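PDB 3ED5: putative HAD-hydrolase YfnB from Bacillus subtilis, which is probably a hydrolase of the haloacid dehalogenase superfamily, possibly acting as a 5'-nucleotidase. Local coordinates for residues Gln157-Glu169 / Thr187-Asp199. Numbering follows the deposited sequence.
With FMT (formic acid), chain D; FMT (formic acid), chain C.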
loop_
_atom_site.group_PDB
_atom_site.type_symbol
_atom_site.label_atom_id
_atom_site.label_comp_id
_atom_site.label_asym_id
_atom_site.label_seq_id
_atom_site.Cartn_x
_atom_site.Cartn_y
_atom_site.Cartn_z
ATOM N N GLN A 157 -0.597 -4.342 -12.391
ATOM C CA GLN A 157 -0.617 -3.752 -11.056
ATOM C C GLN A 157 -1.907 -4.189 -10.393
ATOM O O GLN A 157 -2.862 -4.466 -11.083
ATOM C CB GLN A 157 -0.523 -2.194 -11.123
ATOM C CG GLN A 157 -1.654 -1.469 -11.863
ATOM C CD GLN A 157 -1.658 -1.659 -13.376
ATOM O OE1 GLN A 157 -0.601 -1.747 -14.024
ATOM N NE2 GLN A 157 -2.872 -1.732 -13.967
ATOM N N LYS A 158 -1.938 -4.234 -9.065
ATOM C CA LYS A 158 -3.221 -4.386 -8.356
ATOM C C LYS A 158 -4.159 -3.253 -8.822
ATOM O O LYS A 158 -3.706 -2.089 -8.962
ATOM C CB LYS A 158 -3.061 -4.314 -6.828
ATOM C CG LYS A 158 -2.009 -5.224 -6.179
ATOM C CD LYS A 158 -2.123 -5.127 -4.609
ATOM C CE LYS A 158 -1.500 -3.891 -4.127
ATOM N NZ LYS A 158 -1.441 -3.827 -2.644
ATOM N N PRO A 159 -5.448 -3.560 -9.069
ATOM C CA PRO A 159 -6.162 -4.823 -8.781
ATOM C C PRO A 159 -6.212 -5.854 -9.925
ATOM O O PRO A 159 -6.962 -6.856 -9.834
ATOM C CB PRO A 159 -7.587 -4.340 -8.532
ATOM C CG PRO A 159 -7.742 -3.261 -9.560
ATOM C CD PRO A 159 -6.403 -2.503 -9.461
HETATM N N MSE A 160 -5.459 -5.627 -10.993
HETATM C CA MSE A 160 -5.544 -6.480 -12.203
HETATM C C MSE A 160 -5.355 -7.957 -11.889
HETATM O O MSE A 160 -4.409 -8.334 -11.199
HETATM C CB MSE A 160 -4.527 -6.056 -13.262
HETATM C CG MSE A 160 -4.724 -4.616 -13.774
HETATM SE SE MSE A 160 -6.535 -4.231 -14.480
HETATM C CE MSE A 160 -7.373 -3.507 -12.908
ATOM N N LYS A 161 -6.259 -8.778 -12.416
ATOM C CA LYS A 161 -6.151 -10.233 -12.282
ATOM C C LYS A 161 -4.762 -10.726 -12.714
ATOM O O LYS A 161 -4.188 -11.609 -12.066
ATOM C CB LYS A 161 -7.322 -10.913 -13.023
ATOM C CG LYS A 161 -7.409 -10.636 -14.537
ATOM C CD LYS A 161 -8.688 -11.213 -15.176
ATOM C CE LYS A 161 -8.692 -11.073 -16.712
ATOM N NZ LYS A 161 -9.870 -11.793 -17.296
ATOM N N GLU A 162 -4.160 -10.118 -13.745
ATOM C CA GLU A 162 -2.851 -10.629 -14.164
ATOM C C GLU A 162 -1.719 -10.354 -13.160
ATOM O O GLU A 162 -0.714 -11.063 -13.113
ATOM C CB GLU A 162 -2.501 -10.157 -15.570
ATOM C CG GLU A 162 -3.543 -10.546 -16.666
ATOM C CD GLU A 162 -4.692 -9.527 -16.839
ATOM O OE1 GLU A 162 -4.931 -8.664 -15.951
ATOM O OE2 GLU A 162 -5.373 -9.576 -17.913
ATOM N N TYR A 163 -1.844 -9.294 -12.372
ATOM C CA TYR A 163 -0.902 -9.131 -11.270
ATOM C C TYR A 163 -1.015 -10.343 -10.295
ATOM O O TYR A 163 -0.016 -10.959 -9.888
ATOM C CB TYR A 163 -1.128 -7.808 -10.524
ATOM C CG TYR A 163 -0.364 -7.763 -9.223
ATOM C CD1 TYR A 163 0.972 -7.340 -9.193
ATOM C CD2 TYR A 163 -0.960 -8.197 -8.019
ATOM C CE1 TYR A 163 1.703 -7.312 -7.974
ATOM C CE2 TYR A 163 -0.240 -8.197 -6.799
ATOM C CZ TYR A 163 1.085 -7.765 -6.792
ATOM O OH TYR A 163 1.788 -7.739 -5.603
ATOM N N PHE A 164 -2.237 -10.679 -9.919
ATOM C CA PHE A 164 -2.407 -11.807 -9.000
ATOM C C PHE A 164 -1.973 -13.133 -9.600
ATOM O O PHE A 164 -1.406 -13.950 -8.898
ATOM C CB PHE A 164 -3.820 -11.837 -8.447
ATOM C CG PHE A 164 -4.067 -10.705 -7.502
ATOM C CD1 PHE A 164 -3.574 -10.768 -6.199
ATOM C CD2 PHE A 164 -4.700 -9.541 -7.933
ATOM C CE1 PHE A 164 -3.734 -9.693 -5.315
ATOM C CE2 PHE A 164 -4.867 -8.461 -7.052
ATOM C CZ PHE A 164 -4.396 -8.549 -5.739
ATOM N N ASN A 165 -2.164 -13.306 -10.905
ATOM C CA ASN A 165 -1.695 -14.560 -11.544
ATOM C C ASN A 165 -0.206 -14.725 -11.327
ATOM O O ASN A 165 0.298 -15.834 -11.082
ATOM C CB ASN A 165 -1.924 -14.574 -13.060
ATOM C CG ASN A 165 -3.380 -14.656 -13.451
ATOM O OD1 ASN A 165 -4.261 -14.990 -12.636
ATOM N ND2 ASN A 165 -3.651 -14.362 -14.718
ATOM N N TYR A 166 0.515 -13.613 -11.482
ATOM C CA TYR A 166 1.953 -13.585 -11.320
ATOM C C TYR A 166 2.366 -14.024 -9.905
ATOM O O TYR A 166 3.269 -14.879 -9.733
ATOM C CB TYR A 166 2.467 -12.148 -11.626
ATOM C CG TYR A 166 3.959 -11.985 -11.454
ATOM C CD1 TYR A 166 4.807 -11.939 -12.565
ATOM C CD2 TYR A 166 4.519 -11.821 -10.181
ATOM C CE1 TYR A 166 6.199 -11.786 -12.394
ATOM C CE2 TYR A 166 5.880 -11.677 -10.004
ATOM C CZ TYR A 166 6.707 -11.657 -11.102
ATOM O OH TYR A 166 8.065 -11.503 -10.907
ATOM N N VAL A 167 1.674 -13.471 -8.910
ATOM C CA VAL A 167 1.908 -13.800 -7.495
ATOM C C VAL A 167 1.600 -15.283 -7.248
ATOM O O VAL A 167 2.406 -16.002 -6.630
ATOM C CB VAL A 167 1.004 -12.978 -6.601
ATOM C CG1 VAL A 167 1.099 -13.420 -5.109
ATOM C CG2 VAL A 167 1.385 -11.491 -6.744
ATOM N N PHE A 168 0.443 -15.715 -7.717
ATOM C CA PHE A 168 0.014 -17.124 -7.444
ATOM C C PHE A 168 0.963 -18.166 -8.019
ATOM O O PHE A 168 1.193 -19.216 -7.403
ATOM C CB PHE A 168 -1.409 -17.383 -7.944
ATOM C CG PHE A 168 -2.456 -16.485 -7.329
ATOM C CD1 PHE A 168 -2.188 -15.740 -6.178
ATOM C CD2 PHE A 168 -3.725 -16.417 -7.906
ATOM C CE1 PHE A 168 -3.172 -14.932 -5.594
ATOM C CE2 PHE A 168 -4.727 -15.604 -7.339
ATOM C CZ PHE A 168 -4.441 -14.854 -6.182
ATOM N N GLU A 169 1.512 -17.882 -9.201
ATOM C CA GLU A 169 2.440 -18.818 -9.839
ATOM C C GLU A 169 3.723 -18.953 -9.017
ATOM O O GLU A 169 4.466 -19.881 -9.182
ATOM C CB GLU A 169 2.761 -18.342 -11.260
ATOM C CG GLU A 169 1.623 -18.497 -12.258
ATOM C CD GLU A 169 1.131 -19.952 -12.414
ATOM O OE1 GLU A 169 1.949 -20.852 -12.696
ATOM O OE2 GLU A 169 -0.092 -20.196 -12.242
ATOM N N THR A 187 -9.902 -0.367 -3.822
ATOM C CA THR A 187 -9.691 -0.493 -5.250
ATOM C C THR A 187 -8.530 -1.394 -5.645
ATOM O O THR A 187 -8.634 -2.064 -6.677
ATOM C CB THR A 187 -9.553 0.875 -5.955
ATOM O OG1 THR A 187 -8.450 1.602 -5.399
ATOM C CG2 THR A 187 -10.835 1.721 -5.787
ATOM N N ALA A 188 -7.447 -1.414 -4.873
ATOM C CA ALA A 188 -6.289 -2.227 -5.221
ATOM C C ALA A 188 -6.381 -3.559 -4.522
ATOM O O ALA A 188 -6.150 -4.613 -5.156
ATOM C CB ALA A 188 -4.987 -1.558 -4.819
ATOM N N ASP A 189 -6.687 -3.525 -3.217
ATOM C CA ASP A 189 -6.579 -4.768 -2.395
ATOM C C ASP A 189 -7.865 -5.557 -2.360
ATOM O O ASP A 189 -7.870 -6.776 -2.604
ATOM C CB ASP A 189 -6.141 -4.437 -0.961
ATOM C CG ASP A 189 -4.802 -3.739 -0.909
ATOM O OD1 ASP A 189 -3.853 -4.235 -1.554
ATOM O OD2 ASP A 189 -4.736 -2.676 -0.239
ATOM N N ILE A 190 -8.978 -4.890 -2.074
ATOM C CA ILE A 190 -10.220 -5.624 -1.904
ATOM C C ILE A 190 -10.796 -6.041 -3.254
ATOM O O ILE A 190 -11.056 -7.214 -3.475
ATOM C CB ILE A 190 -11.236 -4.860 -1.038
ATOM C CG1 ILE A 190 -10.587 -4.383 0.286
ATOM C CG2 ILE A 190 -12.467 -5.713 -0.806
ATOM C CD1 ILE A 190 -9.903 -5.516 1.152
ATOM N N LYS A 191 -10.933 -5.100 -4.183
ATOM C CA LYS A 191 -11.350 -5.437 -5.542
ATOM C C LYS A 191 -10.357 -6.427 -6.155
ATOM O O LYS A 191 -10.762 -7.402 -6.757
ATOM C CB LYS A 191 -11.462 -4.197 -6.416
ATOM C CG LYS A 191 -11.973 -4.486 -7.846
ATOM C CD LYS A 191 -11.337 -3.435 -8.808
ATOM C CE LYS A 191 -11.965 -2.064 -8.697
ATOM N NZ LYS A 191 -10.905 -0.975 -8.649
ATOM N N GLY A 192 -9.062 -6.173 -5.968
ATOM C CA GLY A 192 -8.016 -7.080 -6.451
ATOM C C GLY A 192 -8.225 -8.518 -5.972
ATOM O O GLY A 192 -8.289 -9.473 -6.789
ATOM N N GLY A 193 -8.373 -8.678 -4.661
ATOM C CA GLY A 193 -8.486 -10.037 -4.101
ATOM C C GLY A 193 -9.754 -10.708 -4.566
ATOM O O GLY A 193 -9.735 -11.888 -4.908
ATOM N N GLN A 194 -10.853 -9.951 -4.600
ATOM C CA GLN A 194 -12.178 -10.470 -4.943
ATOM C C GLN A 194 -12.134 -11.015 -6.362
ATOM O O GLN A 194 -12.493 -12.187 -6.593
ATOM C CB GLN A 194 -13.182 -9.318 -4.858
ATOM C CG GLN A 194 -14.634 -9.669 -4.720
ATOM C CD GLN A 194 -15.429 -8.366 -4.685
ATOM O OE1 GLN A 194 -15.424 -7.653 -3.686
ATOM N NE2 GLN A 194 -16.041 -8.019 -5.803
ATOM N N LEU A 195 -11.637 -10.193 -7.283
ATOM C CA LEU A 195 -11.413 -10.544 -8.704
ATOM C C LEU A 195 -10.637 -11.858 -8.842
ATOM O O LEU A 195 -10.934 -12.711 -9.690
ATOM C CB LEU A 195 -10.591 -9.434 -9.383
ATOM C CG LEU A 195 -11.149 -8.284 -10.238
ATOM C CD1 LEU A 195 -11.267 -8.710 -11.706
ATOM C CD2 LEU A 195 -12.476 -7.791 -9.702
ATOM N N ALA A 196 -9.602 -11.979 -8.012
ATOM C CA ALA A 196 -8.645 -13.090 -8.069
ATOM C C ALA A 196 -9.076 -14.328 -7.276
ATOM O O ALA A 196 -8.340 -15.321 -7.190
ATOM C CB ALA A 196 -7.253 -12.568 -7.599
ATOM N N GLY A 197 -10.278 -14.292 -6.714
ATOM C CA GLY A 197 -10.831 -15.440 -6.036
ATOM C C GLY A 197 -10.347 -15.620 -4.609
ATOM O O GLY A 197 -10.396 -16.741 -4.091
ATOM N N LEU A 198 -9.911 -14.525 -3.974
ATOM C CA LEU A 198 -9.478 -14.557 -2.569
ATOM C C LEU A 198 -10.475 -13.935 -1.594
ATOM O O LEU A 198 -11.109 -12.926 -1.904
ATOM C CB LEU A 198 -8.144 -13.816 -2.388
ATOM C CG LEU A 198 -6.995 -14.196 -3.338
ATOM C CD1 LEU A 198 -5.850 -13.300 -3.055
ATOM C CD2 LEU A 198 -6.610 -15.687 -3.121
ATOM N N ASP A 199 -10.526 -14.486 -0.379
ATOM C CA ASP A 199 -11.125 -13.777 0.752
ATOM C C ASP A 199 -10.298 -12.508 0.986
ATOM O O ASP A 199 -9.070 -12.503 0.776
ATOM C CB ASP A 199 -11.131 -14.657 2.026
ATOM C CG ASP A 199 -12.166 -15.769 1.964
ATOM O OD1 ASP A 199 -12.940 -15.796 0.990
ATOM O OD2 ASP A 199 -12.207 -16.601 2.898
HETATM C C FMT D . -1.606 -2.882 -17.624
HETATM O O1 FMT D . -2.239 -1.917 -17.107
HETATM O O2 FMT D . -0.358 -3.039 -17.620
HETATM C C FMT C . -1.301 -0.637 -3.470
HETATM O O1 FMT C . -1.063 0.537 -3.693
HETATM O O2 FMT C . -0.364 -1.432 -3.424
#
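K158 reaches D189 with its ammonium group, NZ lying 2.7 Å from OD1 on the syn lone pair of that carboxylate oxygen. The lysine chain runs past A188, then bends at chi3 (-78°) to bring NZ to D189; NZ also bridges to D13, the nucleophile by similarity, and bonds the carbonyl of V124. A methionine in its place would probably leave D189 and D13, two neighbouring carboxylates, without the cation that they share. Beside it, P159, entered through a cis peptide bond, sets CB 3.1 Å from T187 O and CG against K191 CD. G192 suits this spot because a side chain would collide with the F164 ring and with A188 O. That ring has Y163 CD2 over one face and P159 O in plane at its edge, while G192 CA approaches obliquely, 3.5 Å from CE2. F164 CB meets the small methyl of A196 at 3.6 Å; one turn on, F168 points the rim of its ring at L198, CZ to CD1 3.8 Å. G197, at positive phi, closes helix 186-195 in a Schellman motif. The two helices cross at -71°, flanking the parallel sheet of a Rossmann-like HAD core, and the lysine beside the aspartates is characteristic of the HAD phosphatase active site.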